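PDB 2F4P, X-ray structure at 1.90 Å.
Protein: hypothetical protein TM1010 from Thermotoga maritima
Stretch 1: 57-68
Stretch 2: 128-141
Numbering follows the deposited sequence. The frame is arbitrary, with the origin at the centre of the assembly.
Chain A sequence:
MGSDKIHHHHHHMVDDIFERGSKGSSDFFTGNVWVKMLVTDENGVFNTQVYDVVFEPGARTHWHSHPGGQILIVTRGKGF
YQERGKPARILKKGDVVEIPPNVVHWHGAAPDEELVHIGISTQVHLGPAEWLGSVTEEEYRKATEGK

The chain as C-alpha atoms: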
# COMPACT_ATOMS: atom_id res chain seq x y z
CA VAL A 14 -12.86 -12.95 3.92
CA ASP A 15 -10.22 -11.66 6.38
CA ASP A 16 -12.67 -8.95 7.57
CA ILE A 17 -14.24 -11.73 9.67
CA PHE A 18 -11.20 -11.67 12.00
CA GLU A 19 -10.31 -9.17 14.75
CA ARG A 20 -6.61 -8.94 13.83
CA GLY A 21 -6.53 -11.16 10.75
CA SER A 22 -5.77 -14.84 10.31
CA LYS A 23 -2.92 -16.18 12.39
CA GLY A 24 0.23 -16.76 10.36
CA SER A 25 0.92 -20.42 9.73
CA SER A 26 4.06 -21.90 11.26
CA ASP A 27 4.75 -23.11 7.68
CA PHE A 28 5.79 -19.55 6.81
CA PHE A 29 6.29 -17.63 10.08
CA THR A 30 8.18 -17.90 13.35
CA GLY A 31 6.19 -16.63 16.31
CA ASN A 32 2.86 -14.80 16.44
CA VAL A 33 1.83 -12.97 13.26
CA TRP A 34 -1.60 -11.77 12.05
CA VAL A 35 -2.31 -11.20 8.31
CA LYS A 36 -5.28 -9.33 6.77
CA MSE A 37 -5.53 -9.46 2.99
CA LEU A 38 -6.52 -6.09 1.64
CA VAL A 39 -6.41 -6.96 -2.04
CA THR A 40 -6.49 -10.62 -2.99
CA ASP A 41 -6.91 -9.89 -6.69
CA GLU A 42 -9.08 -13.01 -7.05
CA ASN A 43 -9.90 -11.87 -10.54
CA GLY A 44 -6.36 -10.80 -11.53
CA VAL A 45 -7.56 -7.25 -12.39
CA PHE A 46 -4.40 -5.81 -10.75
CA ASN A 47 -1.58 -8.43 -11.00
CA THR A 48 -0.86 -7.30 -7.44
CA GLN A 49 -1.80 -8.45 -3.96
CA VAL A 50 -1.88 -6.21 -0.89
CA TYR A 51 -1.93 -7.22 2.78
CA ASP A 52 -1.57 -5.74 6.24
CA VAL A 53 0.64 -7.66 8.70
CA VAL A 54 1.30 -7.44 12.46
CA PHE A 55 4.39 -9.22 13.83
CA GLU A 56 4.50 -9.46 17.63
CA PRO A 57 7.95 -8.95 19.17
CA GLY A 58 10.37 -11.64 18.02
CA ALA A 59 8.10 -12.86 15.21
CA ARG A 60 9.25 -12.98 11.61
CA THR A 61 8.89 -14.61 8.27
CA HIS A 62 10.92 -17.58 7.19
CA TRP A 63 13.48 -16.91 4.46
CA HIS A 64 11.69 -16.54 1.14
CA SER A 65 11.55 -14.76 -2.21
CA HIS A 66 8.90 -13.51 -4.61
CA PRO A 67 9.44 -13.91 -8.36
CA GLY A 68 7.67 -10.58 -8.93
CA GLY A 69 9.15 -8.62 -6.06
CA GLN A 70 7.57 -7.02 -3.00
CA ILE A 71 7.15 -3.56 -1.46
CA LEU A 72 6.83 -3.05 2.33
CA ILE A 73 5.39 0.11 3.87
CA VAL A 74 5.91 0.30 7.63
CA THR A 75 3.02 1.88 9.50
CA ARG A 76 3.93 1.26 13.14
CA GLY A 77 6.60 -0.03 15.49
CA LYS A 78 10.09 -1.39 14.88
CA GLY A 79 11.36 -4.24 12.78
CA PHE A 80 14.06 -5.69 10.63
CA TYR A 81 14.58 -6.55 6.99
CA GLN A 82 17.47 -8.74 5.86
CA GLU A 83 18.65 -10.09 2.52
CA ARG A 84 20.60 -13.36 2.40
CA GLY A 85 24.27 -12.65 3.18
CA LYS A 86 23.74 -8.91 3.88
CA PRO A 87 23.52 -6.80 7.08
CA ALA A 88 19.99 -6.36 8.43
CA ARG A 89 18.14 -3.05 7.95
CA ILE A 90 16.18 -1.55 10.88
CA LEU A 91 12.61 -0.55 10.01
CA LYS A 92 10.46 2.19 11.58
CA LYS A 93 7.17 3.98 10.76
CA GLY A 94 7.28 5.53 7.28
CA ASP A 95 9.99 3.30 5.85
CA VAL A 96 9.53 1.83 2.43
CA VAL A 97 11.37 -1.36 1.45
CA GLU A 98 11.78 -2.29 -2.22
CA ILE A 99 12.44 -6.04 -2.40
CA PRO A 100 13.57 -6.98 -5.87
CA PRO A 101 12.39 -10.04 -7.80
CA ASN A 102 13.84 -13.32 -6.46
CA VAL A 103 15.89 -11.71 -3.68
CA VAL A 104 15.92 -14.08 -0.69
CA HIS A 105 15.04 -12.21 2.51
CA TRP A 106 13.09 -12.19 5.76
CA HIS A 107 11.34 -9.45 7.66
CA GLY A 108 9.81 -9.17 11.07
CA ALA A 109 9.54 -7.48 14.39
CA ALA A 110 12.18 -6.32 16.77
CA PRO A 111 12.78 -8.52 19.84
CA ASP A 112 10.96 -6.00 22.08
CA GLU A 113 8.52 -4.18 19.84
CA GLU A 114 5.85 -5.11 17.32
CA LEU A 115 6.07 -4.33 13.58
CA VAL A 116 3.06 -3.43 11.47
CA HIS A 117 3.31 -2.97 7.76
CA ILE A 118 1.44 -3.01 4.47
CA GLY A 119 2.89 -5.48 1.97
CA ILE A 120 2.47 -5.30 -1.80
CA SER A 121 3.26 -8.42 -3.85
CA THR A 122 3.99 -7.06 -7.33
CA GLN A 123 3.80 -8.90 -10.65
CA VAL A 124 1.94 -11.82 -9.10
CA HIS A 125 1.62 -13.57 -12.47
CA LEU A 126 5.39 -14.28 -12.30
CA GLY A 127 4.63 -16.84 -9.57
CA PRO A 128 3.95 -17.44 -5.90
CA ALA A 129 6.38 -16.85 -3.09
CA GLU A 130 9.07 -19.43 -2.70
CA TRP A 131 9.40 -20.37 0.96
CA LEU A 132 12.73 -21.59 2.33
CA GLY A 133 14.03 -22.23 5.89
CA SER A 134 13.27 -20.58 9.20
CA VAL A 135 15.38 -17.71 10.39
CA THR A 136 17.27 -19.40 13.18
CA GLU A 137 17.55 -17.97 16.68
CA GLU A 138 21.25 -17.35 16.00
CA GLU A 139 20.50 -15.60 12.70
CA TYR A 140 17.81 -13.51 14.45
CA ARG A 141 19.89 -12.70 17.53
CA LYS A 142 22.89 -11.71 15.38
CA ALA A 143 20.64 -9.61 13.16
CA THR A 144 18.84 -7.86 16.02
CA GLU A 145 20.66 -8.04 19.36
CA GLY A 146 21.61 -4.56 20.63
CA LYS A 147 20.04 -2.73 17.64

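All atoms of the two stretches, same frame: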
# COMPACT_ATOMS: atom_id res chain seq x y z
N PRO A 57 6.50 -8.95 18.97
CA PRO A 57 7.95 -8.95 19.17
C PRO A 57 8.56 -10.34 19.00
O PRO A 57 8.02 -11.33 19.49
CB PRO A 57 8.10 -8.43 20.60
CG PRO A 57 6.93 -7.61 20.85
CD PRO A 57 5.79 -8.25 20.06
N GLY A 58 9.65 -10.40 18.24
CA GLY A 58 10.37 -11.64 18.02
C GLY A 58 9.86 -12.43 16.82
O GLY A 58 10.49 -13.39 16.40
N ALA A 59 8.69 -12.09 16.30
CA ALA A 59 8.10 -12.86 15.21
C ALA A 59 8.63 -12.36 13.87
O ALA A 59 8.97 -11.18 13.72
CB ALA A 59 6.59 -12.80 15.25
N ARG A 60 8.70 -13.29 12.92
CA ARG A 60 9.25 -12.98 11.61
C ARG A 60 8.93 -14.04 10.59
O ARG A 60 8.64 -15.19 10.92
CB ARG A 60 10.77 -12.83 11.69
CG ARG A 60 11.57 -14.11 11.89
CD ARG A 60 11.99 -14.28 13.28
NE ARG A 60 12.85 -15.45 13.53
CZ ARG A 60 13.26 -15.81 14.75
NH1 ARG A 60 12.89 -15.10 15.82
NH2 ARG A 60 14.02 -16.87 14.92
N THR A 61 9.07 -13.67 9.33
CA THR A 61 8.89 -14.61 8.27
C THR A 61 10.05 -15.59 8.28
O THR A 61 11.15 -15.31 8.80
CB THR A 61 8.86 -13.89 6.87
OG1 THR A 61 10.17 -13.38 6.57
CG2 THR A 61 7.89 -12.75 6.85
N HIS A 62 9.81 -16.74 7.66
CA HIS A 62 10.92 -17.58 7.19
C HIS A 62 11.67 -16.83 6.08
O HIS A 62 11.18 -15.83 5.52
CB HIS A 62 10.37 -18.89 6.65
CG HIS A 62 9.78 -19.76 7.72
ND1 HIS A 62 9.30 -21.03 7.46
CD2 HIS A 62 9.60 -19.55 9.04
CE1 HIS A 62 8.85 -21.56 8.58
NE2 HIS A 62 9.01 -20.68 9.55
N TRP A 63 12.84 -17.35 5.71
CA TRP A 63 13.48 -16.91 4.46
C TRP A 63 12.58 -17.25 3.27
O TRP A 63 12.02 -18.35 3.20
CB TRP A 63 14.83 -17.58 4.27
CG TRP A 63 15.89 -17.24 5.26
CD1 TRP A 63 16.25 -17.97 6.35
CD2 TRP A 63 16.76 -16.09 5.24
NE1 TRP A 63 17.28 -17.37 7.00
CE2 TRP A 63 17.61 -16.20 6.36
CE3 TRP A 63 16.88 -14.96 4.42
CZ2 TRP A 63 18.59 -15.26 6.65
CZ3 TRP A 63 17.87 -14.02 4.71
CH2 TRP A 63 18.72 -14.18 5.80
N HIS A 64 12.46 -16.31 2.32
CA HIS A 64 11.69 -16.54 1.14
C HIS A 64 12.01 -15.50 0.06
O HIS A 64 12.70 -14.52 0.32
CB HIS A 64 10.20 -16.52 1.50
CG HIS A 64 9.68 -15.20 1.98
ND1 HIS A 64 10.11 -14.59 3.14
CD2 HIS A 64 8.72 -14.40 1.47
CE1 HIS A 64 9.45 -13.46 3.31
NE2 HIS A 64 8.60 -13.32 2.31
N SER A 65 11.47 -15.72 -1.12
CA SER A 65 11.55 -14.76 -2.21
C SER A 65 10.24 -14.76 -3.00
O SER A 65 9.45 -15.74 -2.97
CB SER A 65 12.74 -15.13 -3.14
OG SER A 65 12.47 -16.32 -3.88
N HIS A 66 10.02 -13.66 -3.71
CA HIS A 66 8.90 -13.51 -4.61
C HIS A 66 9.45 -13.30 -6.02
O HIS A 66 10.22 -12.36 -6.23
CB HIS A 66 8.10 -12.26 -4.26
CG HIS A 66 7.25 -12.42 -3.04
ND1 HIS A 66 5.93 -12.81 -3.11
CD2 HIS A 66 7.53 -12.27 -1.73
CE1 HIS A 66 5.43 -12.89 -1.89
NE2 HIS A 66 6.38 -12.56 -1.03
N PRO A 67 9.02 -14.10 -6.97
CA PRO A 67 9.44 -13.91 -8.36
C PRO A 67 9.14 -12.50 -8.91
O PRO A 67 9.87 -12.01 -9.76
CB PRO A 67 8.60 -14.93 -9.13
CG PRO A 67 8.21 -15.92 -8.17
CD PRO A 67 8.16 -15.28 -6.81
N GLY A 68 8.05 -11.89 -8.46
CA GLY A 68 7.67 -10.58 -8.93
C GLY A 68 8.12 -9.42 -8.08
O GLY A 68 7.91 -8.26 -8.45
N PRO A 128 4.15 -17.59 -7.32
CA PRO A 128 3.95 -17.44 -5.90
C PRO A 128 5.27 -17.34 -5.16
O PRO A 128 6.33 -17.70 -5.69
CB PRO A 128 3.20 -18.73 -5.52
CG PRO A 128 3.70 -19.74 -6.49
CD PRO A 128 3.99 -18.99 -7.76
N ALA A 129 5.20 -16.93 -3.92
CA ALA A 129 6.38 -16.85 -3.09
C ALA A 129 7.02 -18.22 -3.00
O ALA A 129 6.33 -19.26 -3.01
CB ALA A 129 6.02 -16.37 -1.72
N GLU A 130 8.34 -18.22 -2.93
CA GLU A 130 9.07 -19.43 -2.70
C GLU A 130 9.58 -19.38 -1.26
O GLU A 130 10.38 -18.50 -0.91
CB GLU A 130 10.22 -19.51 -3.66
CG GLU A 130 11.11 -20.61 -3.41
CD GLU A 130 11.89 -20.94 -4.67
OE1 GLU A 130 11.94 -20.11 -5.63
OE2 GLU A 130 12.41 -22.05 -4.69
N TRP A 131 9.11 -20.33 -0.47
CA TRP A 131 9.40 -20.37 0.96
C TRP A 131 10.54 -21.34 1.24
O TRP A 131 10.55 -22.48 0.77
CB TRP A 131 8.13 -20.72 1.76
CG TRP A 131 7.11 -19.65 1.72
CD1 TRP A 131 6.03 -19.58 0.90
CD2 TRP A 131 7.06 -18.48 2.53
NE1 TRP A 131 5.33 -18.43 1.13
CE2 TRP A 131 5.93 -17.74 2.14
CE3 TRP A 131 7.86 -17.98 3.56
CZ2 TRP A 131 5.59 -16.53 2.72
CZ3 TRP A 131 7.53 -16.78 4.13
CH2 TRP A 131 6.41 -16.06 3.71
N LEU A 132 11.52 -20.85 1.99
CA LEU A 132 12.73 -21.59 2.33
C LEU A 132 12.75 -21.87 3.86
O LEU A 132 11.69 -22.04 4.47
CB LEU A 132 13.95 -20.83 1.82
CG LEU A 132 13.81 -20.41 0.35
CD1 LEU A 132 14.87 -19.43 -0.10
CD2 LEU A 132 13.79 -21.61 -0.58
N GLY A 133 13.92 -21.90 4.48
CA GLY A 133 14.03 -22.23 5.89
C GLY A 133 13.66 -21.13 6.86
O GLY A 133 13.58 -19.96 6.50
N SER A 134 13.44 -21.52 8.11
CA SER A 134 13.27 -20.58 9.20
C SER A 134 14.50 -19.73 9.38
O SER A 134 15.62 -20.14 9.03
CB SER A 134 13.06 -21.36 10.51
OG SER A 134 11.80 -21.93 10.48
N VAL A 135 14.30 -18.54 9.95
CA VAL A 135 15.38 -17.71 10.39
C VAL A 135 15.70 -18.24 11.79
O VAL A 135 14.85 -18.23 12.69
CB VAL A 135 15.03 -16.23 10.39
CG1 VAL A 135 16.21 -15.38 10.88
CG2 VAL A 135 14.59 -15.75 8.96
N THR A 136 16.91 -18.74 11.96
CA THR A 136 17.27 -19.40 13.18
C THR A 136 17.40 -18.40 14.33
O THR A 136 17.53 -17.21 14.11
CB THR A 136 18.58 -20.17 13.03
OG1 THR A 136 19.65 -19.27 12.70
CG2 THR A 136 18.44 -21.23 11.94
N GLU A 137 17.39 -18.89 15.56
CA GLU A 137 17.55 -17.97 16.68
C GLU A 137 18.90 -17.25 16.63
O GLU A 137 18.99 -16.08 16.98
CB GLU A 137 17.34 -18.67 18.02
CG GLU A 137 15.89 -19.11 18.29
CD GLU A 137 14.84 -17.97 18.26
OE1 GLU A 137 15.18 -16.77 18.10
OE2 GLU A 137 13.64 -18.29 18.40
N GLU A 138 19.93 -17.95 16.17
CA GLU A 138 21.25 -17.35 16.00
C GLU A 138 21.23 -16.28 14.90
O GLU A 138 21.76 -15.18 15.11
CB GLU A 138 22.31 -18.42 15.67
N GLU A 139 20.62 -16.60 13.75
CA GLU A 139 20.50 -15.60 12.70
C GLU A 139 19.75 -14.40 13.25
O GLU A 139 20.19 -13.27 13.08
CB GLU A 139 19.84 -16.18 11.43
CG GLU A 139 20.76 -17.14 10.66
CD GLU A 139 20.07 -17.87 9.50
OE1 GLU A 139 18.84 -18.01 9.52
OE2 GLU A 139 20.78 -18.36 8.59
N TYR A 140 18.64 -14.63 13.97
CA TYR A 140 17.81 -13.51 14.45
C TYR A 140 18.54 -12.69 15.51
O TYR A 140 18.59 -11.46 15.43
CB TYR A 140 16.45 -14.01 14.96
CG TYR A 140 15.50 -12.91 15.42
CD1 TYR A 140 14.82 -12.12 14.49
CD2 TYR A 140 15.29 -12.67 16.77
CE1 TYR A 140 13.95 -11.12 14.89
CE2 TYR A 140 14.43 -11.69 17.19
CZ TYR A 140 13.77 -10.90 16.25
OH TYR A 140 12.92 -9.93 16.69
N ARG A 141 19.13 -13.37 16.48
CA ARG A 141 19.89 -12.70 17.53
C ARG A 141 21.00 -11.85 16.89
O ARG A 141 21.13 -10.67 17.20
CB ARG A 141 20.47 -13.73 18.49
CG ARG A 141 21.22 -13.16 19.69
CD ARG A 141 21.80 -14.29 20.54
NE ARG A 141 22.34 -15.37 19.71
CZ ARG A 141 23.50 -15.33 19.05
NH1 ARG A 141 24.28 -14.25 19.09
NH2 ARG A 141 23.88 -16.39 18.33
O HOH W 1 12.93 -14.77 19.26
O HOH W 2 11.88 -17.36 10.65
O HOH W 3 9.28 -21.94 4.95

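Stretches 57-68 and 128-141 pair antiparallel, burying 1010 Å² between them. Ser-65 and Glu-130 form the hydrogen-bonded pair (Ser-65 N to Glu-130 O 3.0 Å; Glu-130 N to Ser-65 O 2.7 Å), and the backbone ladder continues with Leu-132 N to Trp-63 O and Gly-133 O to Trp-63 N, both 2.8 Å. His-64 and Trp-131 face each other at the non-hydrogen-bonded position, their side chains on the same sheet face. With chi1 p for His-64 and m for Trp-131, the rings stack with an offset, centroids 4.1 Å apart and planes at 12°; His-64 ND1 also donates to His-62 O (2.9 Å), which helps fix the imidazole. Trp-63, chi1 m, points toward the second stretch: its NE1 donates to Glu-139 OE1 (3.0 Å), while Val-135 CG2 covers one face of the indole. The same carboxylate oxygen, Glu-139 OE1, accepts from Thr-136 N (3.2 Å), and Thr-136 OG1 caps Glu-139 N (3.0 Å), so the helix start is braced where the indole docks. Arg-60, chi1 p, lays its guanidinium flat on Tyr-140, planes at 8°, an off-centre cation-pi contact. This leaves the guanidinium edge free for hydrogen bonding: Arg-60 NH2 donates to Val-135 O (2.7 Å) and, in a weak bond within a salt bridge, to Glu-137 OE1 (3.4 Å), while Arg-60 NH1 donates to Gly-58 O (3.0 Å).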